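Local coordinates for protein cytochrome c (Rhodothermus marinus, PDB 3CP5) that binds a single covalently attached heme c and probably carries electrons as a monoheme cytochrome c, at residues 39-44 / 114-119; 47-52 / 98-103; 61-66 / 70-75. One frame throughout, in Å; residues are numbered along the deposited sequence. Where two conformers were deposited one is given.

Interaction 1. Residues 39-44 / 114-119; sequences QLFNTY and LEYLRQ. With HEC (heme c), chain C.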
# COMPACT_ATOMS: atom_id res chain seq x y z
N GLN A 39 1.90 13.04 4.69
CA GLN A 39 3.16 13.26 5.38
C GLN A 39 3.91 11.95 5.51
O GLN A 39 5.12 11.89 5.29
CB GLN A 39 2.92 13.87 6.75
CG GLN A 39 2.28 15.25 6.69
CD GLN A 39 1.87 15.69 8.09
OE1 GLN A 39 1.78 14.90 9.04
NE2 GLN A 39 1.63 16.99 8.20
N LEU A 40 3.22 10.90 5.89
CA LEU A 40 3.90 9.61 6.09
C LEU A 40 4.36 9.01 4.77
O LEU A 40 5.43 8.43 4.70
CB LEU A 40 2.89 8.65 6.74
CG LEU A 40 2.65 8.84 8.22
CD1 LEU A 40 1.40 8.08 8.65
CD2 LEU A 40 3.85 8.50 9.09
N PHE A 41 3.64 9.25 3.68
CA PHE A 41 4.04 8.77 2.37
C PHE A 41 5.34 9.46 1.94
O PHE A 41 6.25 8.83 1.42
CB PHE A 41 2.91 9.00 1.37
CG PHE A 41 3.13 8.41 -0.01
CD1 PHE A 41 2.71 7.14 -0.34
CD2 PHE A 41 3.78 9.16 -0.98
CE1 PHE A 41 2.89 6.59 -1.57
CE2 PHE A 41 4.00 8.60 -2.21
CZ PHE A 41 3.57 7.34 -2.52
N ASN A 42 5.40 10.77 2.16
CA ASN A 42 6.63 11.50 1.88
C ASN A 42 7.82 10.92 2.63
O ASN A 42 8.91 10.76 2.10
CB ASN A 42 6.45 12.99 2.25
CG ASN A 42 7.77 13.69 1.96
OD1 ASN A 42 8.59 13.88 2.84
ND2 ASN A 42 8.01 14.05 0.72
N THR A 43 7.59 10.60 3.90
CA THR A 43 8.64 10.10 4.78
C THR A 43 9.12 8.69 4.43
O THR A 43 10.32 8.37 4.41
CB THR A 43 8.09 10.07 6.25
OG1 THR A 43 7.80 11.41 6.67
CG2 THR A 43 9.08 9.49 7.21
N TYR A 44 8.17 7.78 4.16
CA TYR A 44 8.43 6.37 4.00
C TYR A 44 8.45 5.86 2.56
O TYR A 44 9.06 4.79 2.34
CB TYR A 44 7.43 5.53 4.79
CG TYR A 44 7.54 5.48 6.29
CD1 TYR A 44 6.97 6.40 7.14
CD2 TYR A 44 8.26 4.46 6.91
CE1 TYR A 44 7.09 6.33 8.51
CE2 TYR A 44 8.38 4.36 8.28
CZ TYR A 44 7.80 5.31 9.10
OH TYR A 44 7.89 5.24 10.47
N LEU A 114 -3.04 4.51 3.64
CA LEU A 114 -4.12 4.00 2.78
C LEU A 114 -5.18 5.08 2.51
O LEU A 114 -5.60 5.23 1.37
CB LEU A 114 -4.79 2.79 3.43
CG LEU A 114 -6.00 2.19 2.73
CD1 LEU A 114 -5.61 1.64 1.37
CD2 LEU A 114 -6.75 1.17 3.52
N GLU A 115 -5.50 5.88 3.50
CA GLU A 115 -6.42 6.99 3.35
C GLU A 115 -5.90 8.02 2.33
O GLU A 115 -6.66 8.53 1.47
CB GLU A 115 -6.75 7.67 4.67
CG GLU A 115 -8.08 8.38 4.60
CD GLU A 115 -9.32 7.54 4.71
OE1 GLU A 115 -10.37 8.12 5.07
OE2 GLU A 115 -9.24 6.31 4.49
N TYR A 116 -4.62 8.34 2.40
CA TYR A 116 -3.98 9.18 1.41
C TYR A 116 -4.06 8.60 0.01
O TYR A 116 -4.40 9.28 -0.98
CB TYR A 116 -2.53 9.46 1.80
CG TYR A 116 -1.73 10.19 0.73
CD1 TYR A 116 -2.05 11.48 0.36
CD2 TYR A 116 -0.66 9.63 0.09
CE1 TYR A 116 -1.31 12.17 -0.61
CE2 TYR A 116 0.07 10.27 -0.87
CZ TYR A 116 -0.24 11.55 -1.23
OH TYR A 116 0.46 12.21 -2.19
N LEU A 117 -3.80 7.32 -0.14
CA LEU A 117 -3.92 6.63 -1.42
C LEU A 117 -5.34 6.65 -1.98
O LEU A 117 -5.57 6.83 -3.16
CB LEU A 117 -3.33 5.23 -1.35
CG LEU A 117 -1.82 5.15 -1.13
CD1 LEU A 117 -1.41 3.72 -0.81
CD2 LEU A 117 -1.04 5.63 -2.33
N ARG A 118 -6.38 6.54 -1.15
CA ARG A 118 -7.78 6.71 -1.57
C ARG A 118 -8.00 8.13 -2.08
O ARG A 118 -8.67 8.36 -3.09
CB ARG A 118 -8.74 6.41 -0.41
CG ARG A 118 -8.70 4.97 0.08
CD ARG A 118 -9.60 4.75 1.30
NE ARG A 118 -11.03 4.88 1.02
CZ ARG A 118 -12.00 5.39 1.74
NH1 ARG A 118 -11.83 5.95 2.93
NH2 ARG A 118 -13.25 5.39 1.32
N GLN A 119 -7.40 9.12 -1.42
CA GLN A 119 -7.53 10.49 -1.82
C GLN A 119 -6.87 10.81 -3.15
O GLN A 119 -7.47 11.48 -4.01
CB GLN A 119 -6.96 11.43 -0.75
CG GLN A 119 -7.18 12.92 -1.07
CD GLN A 119 -8.64 13.29 -1.07
OE1 GLN A 119 -9.31 13.17 -0.04
NE2 GLN A 119 -9.15 13.77 -2.20
FE HEC C . 6.55 -0.15 -2.26
CHA HEC C . 5.48 -2.49 -4.52
CHB HEC C . 3.32 0.57 -1.44
CHC HEC C . 7.68 1.92 0.22
CHD HEC C . 9.70 -0.43 -3.47
NA HEC C . 4.78 -0.81 -2.88
C1A HEC C . 4.50 -1.84 -3.78
C2A HEC C . 3.08 -2.09 -3.79
C3A HEC C . 2.48 -1.23 -2.97
C4A HEC C . 3.55 -0.45 -2.37
CMA HEC C . 0.97 -1.07 -2.66
CAA HEC C . 2.33 -3.06 -4.74
CBA HEC C . 1.85 -2.39 -6.03
CGA HEC C . 0.92 -3.26 -6.85
O1A HEC C . 0.68 -2.88 -8.05
O2A HEC C . 0.39 -4.26 -6.31
NB HEC C . 5.70 1.06 -0.92
C1B HEC C . 4.34 1.31 -0.83
C2B HEC C . 4.11 2.27 0.21
C3B HEC C . 5.31 2.62 0.76
C4B HEC C . 6.30 1.84 0.04
CMB HEC C . 2.69 2.79 0.56
CAB HEC C . 5.57 3.48 2.01
CBB HEC C . 4.93 3.02 3.18
NC HEC C . 8.33 0.54 -1.69
C1C HEC C . 8.64 1.36 -0.61
C2C HEC C . 10.06 1.63 -0.55
C3C HEC C . 10.63 0.98 -1.58
C4C HEC C . 9.57 0.35 -2.32
CMC HEC C . 10.66 2.68 0.38
CAC HEC C . 12.09 1.12 -2.12
CBC HEC C . 13.08 0.78 -1.16
ND HEC C . 7.39 -1.26 -3.70
C1D HEC C . 8.73 -1.21 -4.06
C2D HEC C . 8.96 -2.14 -5.18
C3D HEC C . 7.80 -2.78 -5.38
C4D HEC C . 6.82 -2.17 -4.51
CMD HEC C . 10.37 -2.31 -5.80
CAD HEC C . 7.48 -3.95 -6.33
CBD HEC C . 7.64 -5.29 -5.57
CGD HEC C . 9.07 -5.45 -5.12
O1D HEC C . 9.32 -5.53 -3.88
O2D HEC C . 9.94 -5.48 -6.06

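Interaction 2. Residues 47-52 / 98-103; sequences ACHRLD and TMMTDM. With HEC (heme c), chain C.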
# COMPACT_ATOMS: atom_id res chain seq x y z
N ALA A 47 10.79 7.82 -1.55
CA ALA A 47 12.13 7.44 -1.95
C ALA A 47 12.08 6.46 -3.13
O ALA A 47 13.03 6.39 -3.89
CB ALA A 47 12.84 6.79 -0.77
N CYS A 48 11.01 5.66 -3.23
CA CYS A 48 10.95 4.64 -4.25
C CYS A 48 9.74 4.73 -5.17
O CYS A 48 9.75 4.13 -6.27
CB CYS A 48 10.90 3.25 -3.59
SG CYS A 48 12.41 2.86 -2.67
N HIS A 49 8.67 5.43 -4.78
CA HIS A 49 7.45 5.47 -5.56
C HIS A 49 7.05 6.89 -5.94
O HIS A 49 7.18 7.78 -5.10
CB HIS A 49 6.30 4.85 -4.78
CG HIS A 49 6.29 3.38 -4.51
ND1 HIS A 49 5.89 2.43 -5.45
CD2 HIS A 49 6.59 2.69 -3.36
CE1 HIS A 49 5.97 1.21 -4.88
NE2 HIS A 49 6.41 1.35 -3.61
N ARG A 50 6.51 7.05 -7.14
CA ARG A 50 5.79 8.20 -7.66
C ARG A 50 4.32 7.87 -7.85
O ARG A 50 3.98 6.68 -7.91
CB ARG A 50 6.43 8.61 -8.99
CG ARG A 50 7.88 8.99 -8.86
CD ARG A 50 8.05 10.44 -8.54
NE ARG A 50 9.50 10.69 -8.41
CZ ARG A 50 10.24 10.34 -7.37
NH1 ARG A 50 9.74 9.69 -6.31
NH2 ARG A 50 11.54 10.63 -7.39
N LEU A 51 3.47 8.89 -7.94
CA LEU A 51 2.06 8.58 -8.14
C LEU A 51 1.74 8.21 -9.58
O LEU A 51 0.94 7.30 -9.81
CB LEU A 51 1.26 9.79 -7.68
CG LEU A 51 1.25 10.13 -6.19
CD1 LEU A 51 0.35 11.32 -5.92
CD2 LEU A 51 0.84 8.92 -5.35
N ASP A 52 2.38 8.91 -10.56
CA ASP A 52 1.98 8.82 -11.96
C ASP A 52 2.98 8.19 -12.91
O ASP A 52 2.78 8.24 -14.13
CB ASP A 52 1.55 10.21 -12.44
CG ASP A 52 0.40 10.81 -11.68
OD1 ASP A 52 -0.66 10.16 -11.58
OD2 ASP A 52 0.47 11.97 -11.25
N THR A 98 14.55 -4.89 -7.42
CA THR A 98 14.76 -4.61 -5.99
C THR A 98 13.54 -5.00 -5.16
O THR A 98 12.44 -5.20 -5.68
CB THR A 98 15.10 -3.13 -5.87
OG1 THR A 98 13.96 -2.39 -6.25
CG2 THR A 98 16.29 -2.84 -6.77
N MET A 99 13.75 -5.08 -3.83
CA MET A 99 12.68 -5.50 -2.93
C MET A 99 12.29 -4.38 -1.97
O MET A 99 13.09 -3.60 -1.47
CB MET A 99 13.07 -6.77 -2.18
CG MET A 99 13.40 -8.00 -3.05
SD MET A 99 13.50 -9.49 -2.09
CE MET A 99 14.72 -9.08 -0.83
N MET A 100 11.01 -4.34 -1.71
CA MET A 100 10.44 -3.55 -0.64
C MET A 100 10.77 -4.22 0.69
O MET A 100 10.64 -5.46 0.71
CB MET A 100 8.96 -3.44 -0.87
CG MET A 100 8.31 -2.30 -0.23
SD MET A 100 6.64 -2.00 -0.83
CE MET A 100 6.04 -1.40 0.79
N THR A 101 11.18 -3.54 1.73
CA THR A 101 11.54 -4.22 2.98
C THR A 101 10.88 -3.56 4.18
O THR A 101 10.33 -2.48 4.05
CB THR A 101 13.04 -4.26 3.29
OG1 THR A 101 13.55 -2.92 3.31
CG2 THR A 101 13.78 -5.06 2.22
N ASP A 102 10.94 -4.29 5.28
CA ASP A 102 10.32 -3.81 6.50
C ASP A 102 10.79 -2.41 6.90
O ASP A 102 11.97 -2.09 6.87
CB ASP A 102 10.60 -4.78 7.66
CG ASP A 102 9.93 -4.43 8.98
OD1 ASP A 102 9.08 -3.54 9.06
OD2 ASP A 102 10.24 -5.09 10.02
N MET A 103 9.83 -1.56 7.21
CA MET A 103 10.02 -0.17 7.63
C MET A 103 9.62 0.14 9.04
O MET A 103 9.62 1.26 9.51
CB MET A 103 9.27 0.75 6.66
CG MET A 103 9.85 0.73 5.27
SD MET A 103 8.68 1.32 4.01
CE MET A 103 7.59 -0.13 4.03
FE HEC C . 6.55 -0.15 -2.26
CHA HEC C . 5.48 -2.49 -4.52
CHB HEC C . 3.32 0.57 -1.44
CHC HEC C . 7.68 1.92 0.22
CHD HEC C . 9.70 -0.43 -3.47
NA HEC C . 4.78 -0.81 -2.88
C1A HEC C . 4.50 -1.84 -3.78
C2A HEC C . 3.08 -2.09 -3.79
C3A HEC C . 2.48 -1.23 -2.97
C4A HEC C . 3.55 -0.45 -2.37
CMA HEC C . 0.97 -1.07 -2.66
CAA HEC C . 2.33 -3.06 -4.74
CBA HEC C . 1.85 -2.39 -6.03
CGA HEC C . 0.92 -3.26 -6.85
O1A HEC C . 0.68 -2.88 -8.05
O2A HEC C . 0.39 -4.26 -6.31
NB HEC C . 5.70 1.06 -0.92
C1B HEC C . 4.34 1.31 -0.83
C2B HEC C . 4.11 2.27 0.21
C3B HEC C . 5.31 2.62 0.76
C4B HEC C . 6.30 1.84 0.04
CMB HEC C . 2.69 2.79 0.56
CAB HEC C . 5.57 3.48 2.01
CBB HEC C . 4.93 3.02 3.18
NC HEC C . 8.33 0.54 -1.69
C1C HEC C . 8.64 1.36 -0.61
C2C HEC C . 10.06 1.63 -0.55
C3C HEC C . 10.63 0.98 -1.58
C4C HEC C . 9.57 0.35 -2.32
CMC HEC C . 10.66 2.68 0.38
CAC HEC C . 12.09 1.12 -2.12
CBC HEC C . 13.08 0.78 -1.16
ND HEC C . 7.39 -1.26 -3.70
C1D HEC C . 8.73 -1.21 -4.06
C2D HEC C . 8.96 -2.14 -5.18
C3D HEC C . 7.80 -2.78 -5.38
C4D HEC C . 6.82 -2.17 -4.51
CMD HEC C . 10.37 -2.31 -5.80
CAD HEC C . 7.48 -3.95 -6.33
CBD HEC C . 7.64 -5.29 -5.57
CGD HEC C . 9.07 -5.45 -5.12
O1D HEC C . 9.32 -5.53 -3.88
O2D HEC C . 9.94 -5.48 -6.06

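Interaction 3. Residues 61-66 / 70-75; sequences RDVTKR and VYIMNV. With HEC (heme c), chain C.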
# COMPACT_ATOMS: atom_id res chain seq x y z
N ARG A 61 -0.79 5.97 -7.89
CA ARG A 61 -2.00 6.75 -7.81
C ARG A 61 -3.27 5.90 -7.89
O ARG A 61 -4.24 6.17 -7.18
CB ARG A 61 -2.14 7.84 -8.90
CG ARG A 61 -3.35 8.76 -8.54
CD ARG A 61 -3.54 9.79 -9.62
NE ARG A 61 -2.47 10.76 -9.63
CZ ARG A 61 -2.38 11.78 -8.78
NH1 ARG A 61 -3.26 12.02 -7.83
NH2 ARG A 61 -1.35 12.63 -8.90
N ASP A 62 -3.22 4.88 -8.76
CA ASP A 62 -4.44 4.08 -8.90
C ASP A 62 -4.34 2.76 -8.18
O ASP A 62 -5.19 1.89 -8.44
CB ASP A 62 -4.83 3.95 -10.37
CG ASP A 62 -5.43 5.28 -10.86
OD1 ASP A 62 -5.99 6.18 -10.20
OD2 ASP A 62 -5.31 5.45 -12.08
N VAL A 63 -3.47 2.60 -7.20
CA VAL A 63 -3.35 1.27 -6.52
C VAL A 63 -4.63 0.88 -5.81
O VAL A 63 -4.96 -0.32 -5.81
CB VAL A 63 -2.13 1.22 -5.62
CG1 VAL A 63 -2.28 2.00 -4.32
CG2 VAL A 63 -1.79 -0.24 -5.34
N THR A 64 -5.39 1.82 -5.23
CA THR A 64 -6.66 1.48 -4.60
C THR A 64 -7.77 1.13 -5.60
O THR A 64 -8.82 0.62 -5.17
CB THR A 64 -7.16 2.56 -3.64
OG1 THR A 64 -7.36 3.81 -4.35
CG2 THR A 64 -6.16 2.72 -2.50
N LYS A 65 -7.57 1.37 -6.91
CA LYS A 65 -8.52 0.98 -7.93
C LYS A 65 -8.20 -0.39 -8.48
O LYS A 65 -9.03 -1.05 -9.08
CB LYS A 65 -8.54 1.99 -9.10
CG LYS A 65 -8.95 3.38 -8.69
CD LYS A 65 -9.00 4.27 -9.90
CE LYS A 65 -9.53 5.65 -9.57
NZ LYS A 65 -10.34 6.14 -10.74
N ARG A 66 -6.98 -0.83 -8.31
CA ARG A 66 -6.44 -2.07 -8.83
C ARG A 66 -6.35 -3.21 -7.80
O ARG A 66 -6.39 -4.40 -8.20
CB ARG A 66 -5.07 -1.83 -9.47
CG ARG A 66 -5.20 -0.92 -10.71
CD ARG A 66 -3.88 -0.46 -11.29
NE ARG A 66 -4.11 0.56 -12.33
CZ ARG A 66 -4.25 0.29 -13.62
NH1 ARG A 66 -4.20 -0.95 -14.13
NH2 ARG A 66 -4.45 1.26 -14.50
N VAL A 70 -6.79 -4.61 2.05
CA VAL A 70 -6.05 -5.52 2.90
C VAL A 70 -4.75 -5.85 2.21
O VAL A 70 -3.68 -5.88 2.88
CB VAL A 70 -6.90 -6.75 3.24
CG1 VAL A 70 -6.07 -7.73 4.02
CG2 VAL A 70 -8.14 -6.32 4.01
N TYR A 71 -4.73 -6.11 0.91
CA TYR A 71 -3.46 -6.24 0.20
C TYR A 71 -2.56 -5.05 0.40
O TYR A 71 -1.39 -5.21 0.68
CB TYR A 71 -3.74 -6.48 -1.29
CG TYR A 71 -2.53 -6.50 -2.21
CD1 TYR A 71 -1.86 -7.68 -2.51
CD2 TYR A 71 -2.04 -5.34 -2.79
CE1 TYR A 71 -0.76 -7.66 -3.34
CE2 TYR A 71 -0.96 -5.29 -3.63
CZ TYR A 71 -0.33 -6.47 -3.92
OH TYR A 71 0.77 -6.45 -4.76
N ILE A 72 -3.07 -3.85 0.21
CA ILE A 72 -2.20 -2.69 0.30
C ILE A 72 -1.64 -2.53 1.71
O ILE A 72 -0.46 -2.24 1.86
CB ILE A 72 -2.98 -1.45 -0.14
CG1 ILE A 72 -3.36 -1.52 -1.63
CG2 ILE A 72 -2.20 -0.16 0.13
CD1 ILE A 72 -4.44 -0.51 -2.04
N MET A 73 -2.45 -2.72 2.76
CA MET A 73 -1.98 -2.65 4.14
C MET A 73 -0.89 -3.68 4.41
O MET A 73 0.13 -3.37 5.04
CB MET A 73 -3.14 -2.89 5.13
CG MET A 73 -4.21 -1.81 5.07
SD MET A 73 -3.65 -0.35 5.99
CE MET A 73 -3.79 -0.94 7.66
N ASN A 74 -1.07 -4.91 3.92
CA ASN A 74 -0.07 -5.95 4.25
C ASN A 74 1.21 -5.85 3.45
O ASN A 74 2.26 -6.28 3.90
CB ASN A 74 -0.75 -7.32 4.11
CG ASN A 74 -1.68 -7.59 5.26
OD1 ASN A 74 -1.61 -6.97 6.32
ND2 ASN A 74 -2.60 -8.51 5.13
N VAL A 75 1.18 -5.26 2.25
CA VAL A 75 2.42 -4.92 1.53
C VAL A 75 3.22 -3.92 2.37
O VAL A 75 4.44 -4.07 2.52
CB VAL A 75 2.13 -4.38 0.12
CG1 VAL A 75 3.39 -3.77 -0.47
CG2 VAL A 75 1.61 -5.47 -0.82
FE HEC C . 6.55 -0.15 -2.26
CHA HEC C . 5.48 -2.49 -4.52
CHB HEC C . 3.32 0.57 -1.44
CHC HEC C . 7.68 1.92 0.22
CHD HEC C . 9.70 -0.43 -3.47
NA HEC C . 4.78 -0.81 -2.88
C1A HEC C . 4.50 -1.84 -3.78
C2A HEC C . 3.08 -2.09 -3.79
C3A HEC C . 2.48 -1.23 -2.97
C4A HEC C . 3.55 -0.45 -2.37
CMA HEC C . 0.97 -1.07 -2.66
CAA HEC C . 2.33 -3.06 -4.74
CBA HEC C . 1.85 -2.39 -6.03
CGA HEC C . 0.92 -3.26 -6.85
O1A HEC C . 0.68 -2.88 -8.05
O2A HEC C . 0.39 -4.26 -6.31
NB HEC C . 5.70 1.06 -0.92
C1B HEC C . 4.34 1.31 -0.83
C2B HEC C . 4.11 2.27 0.21
C3B HEC C . 5.31 2.62 0.76
C4B HEC C . 6.30 1.84 0.04
CMB HEC C . 2.69 2.79 0.56
CAB HEC C . 5.57 3.48 2.01
CBB HEC C . 4.93 3.02 3.18
NC HEC C . 8.33 0.54 -1.69
C1C HEC C . 8.64 1.36 -0.61
C2C HEC C . 10.06 1.63 -0.55
C3C HEC C . 10.63 0.98 -1.58
C4C HEC C . 9.57 0.35 -2.32
CMC HEC C . 10.66 2.68 0.38
CAC HEC C . 12.09 1.12 -2.12
CBC HEC C . 13.08 0.78 -1.16
ND HEC C . 7.39 -1.26 -3.70
C1D HEC C . 8.73 -1.21 -4.06
C2D HEC C . 8.96 -2.14 -5.18
C3D HEC C . 7.80 -2.78 -5.38
C4D HEC C . 6.82 -2.17 -4.51
CMD HEC C . 10.37 -2.31 -5.80
CAD HEC C . 7.48 -3.95 -6.33
CBD HEC C . 7.64 -5.29 -5.57
CGD HEC C . 9.07 -5.45 -5.12
O1D HEC C . 9.32 -5.53 -3.88
O2D HEC C . 9.94 -5.48 -6.06

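Interaction 1. Residues 39-44 / 114-119
Tyr116 CE2 lies over one face of the Phe41 ring, 3.7 Å from its CG. Leu117 CD2 and the heme methyl CMB reach the same phenyl ring obliquely. The two aromatic planes form an oblique pair, inclined at 51° with centroids 5.4 Å apart. Because CG of Phe41 lies opposite the backbone N (chi1 -174°), the ring swings out from helix 31-44 toward helix 107-123, and the two aromatic side chains cross nearly at right angles. This is the packing of helix 31-44, which leads into the heme-binding motif, on the C-terminal helix 107-123, as in the cytochrome c fold, with an aromatic residue from each helix. Leu117 adds one of its branch methyls, CD2, 4.1 Å from Phe41 CE1. A flat, apolar phenylalanine suits a position between helix 107-123 and the heme, close to the side chains of Cys45 and His49. Replacing Phe41 by an alanine is likely to open a gap between the helices and leave Tyr116 CE2 and Leu117 CD2 without the ring they pack against. No hydrogen bond crosses between these segments, so the contact depends on the fit of apolar surfaces, with about 130 Å² buried.

Interaction 2. Residues 47-52 / 98-103
His49 points its imidazole edge at the heme iron, and Met100 brings its sulfur to the other axial position: the His-Met ligation of a class I type cytochrome c. His49 NE2 lies 2.0 Å from the iron and Met100 SD 2.3 Å from it, so the two ligand atoms are 4.4 Å apart with the metal between them. His49 belongs to the Cys-X-X-Cys-His heme-binding motif, in which Cys45 and Cys48 are bound covalently to the heme; the Cys48 SG to heme CAC thioether measures 1.9 Å. A histidine suits its place because one ring nitrogen can face iron while the other, ND1, is hydrogen-bonded to the carbonyl oxygen of Pro58, which, with the iron bond, helps fix the rotation of the ring and would probably strengthen its donation to iron. Methionine offers a soft thioether on an extended chain: CG lies roughly opposite the backbone N (chi1 -158°) and chi2 continues outward, carrying SD to the iron while the backbone remains beside a propionate. Met103 places a second sulfur near the porphyrin rim, its SD 4.0 Å from the meso carbon CHC. At the propionate, the backbone N of Met100 donates to heme O1D at 3.0 Å, with an N-H...O angle of 161°.

Interaction 3. Residues 61-66 / 70-75
Helix 63-66 and helix 69-77, joined by a short connection, are two consecutive short helices of the cytochrome c fold that flank one edge of the heme. The contact between them centres on Ile72, whose CD1 reaches from helix 69-77 to helix 63-66. Thr64 contributes its methyl rather than its hydroxyl: CG2 is 3.7 Å from Ile72 CD1, the two side chains crossing at about a right angle. Val63 meets the same isoleucine tip to tip, with CG1 4.0 Å from CD1, and its carbonyl oxygen also borders that methyl. Isoleucine suits the site because its longer branch, with CG1 opposite the carbonyl carbon (chi1 -65°), can extend to the neighbouring helix, while the two methyls of Val63 serve different partners. Val63 CG1 meets Ile72, and its CG2, opposite the backbone N, is 3.9 Å from the heme methyl CMA. Ala121 of helix 107-123 meets Thr64, so this apolar cluster continues into the C-terminal helix.

One turn of helix 69-77 also faces the heme. Val75 sets CG1 against the pyrrole, 3.7 Å from heme C3A, while its other methyl, CG2, rests 3.7 Å above one face of the Tyr71 ring, toward the rim. Together with His86, which meets the ring edge-to-face, this contact probably limits the ring's rotation. A tyrosine combines a ring for this packing with a polar end for the propionate. Its hydroxyl donates to that carboxylate, with Tyr71 OH 2.7 Å from heme O2A, the oxygen lying near the ring plane.

All three contacts surround one heme. Interaction 2 supplies both axial ligands, while interactions 1 and 3 pack around the porphyrin, their centres each 12 to 13 Å from that of interaction 2. Interaction 3 packs against helix 107-123 of interaction 1: Leu117 CD1 lies 4.0 Å from Val63 CG1, continuing the apolar layer from Phe41 toward Ile72. Leu51 links interaction 2 to interaction 1, its CD1 3.8 Å from Tyr116 OH. Charge joins interactions 2 and 3, where Asp52 OD1 and Arg61 NE form a 2.7 Å salt bridge. On the methionine side, Met100 CE approaches Val75 O at 3.6 Å, so helix 69-77 borders the axial ligand as well as a propionate.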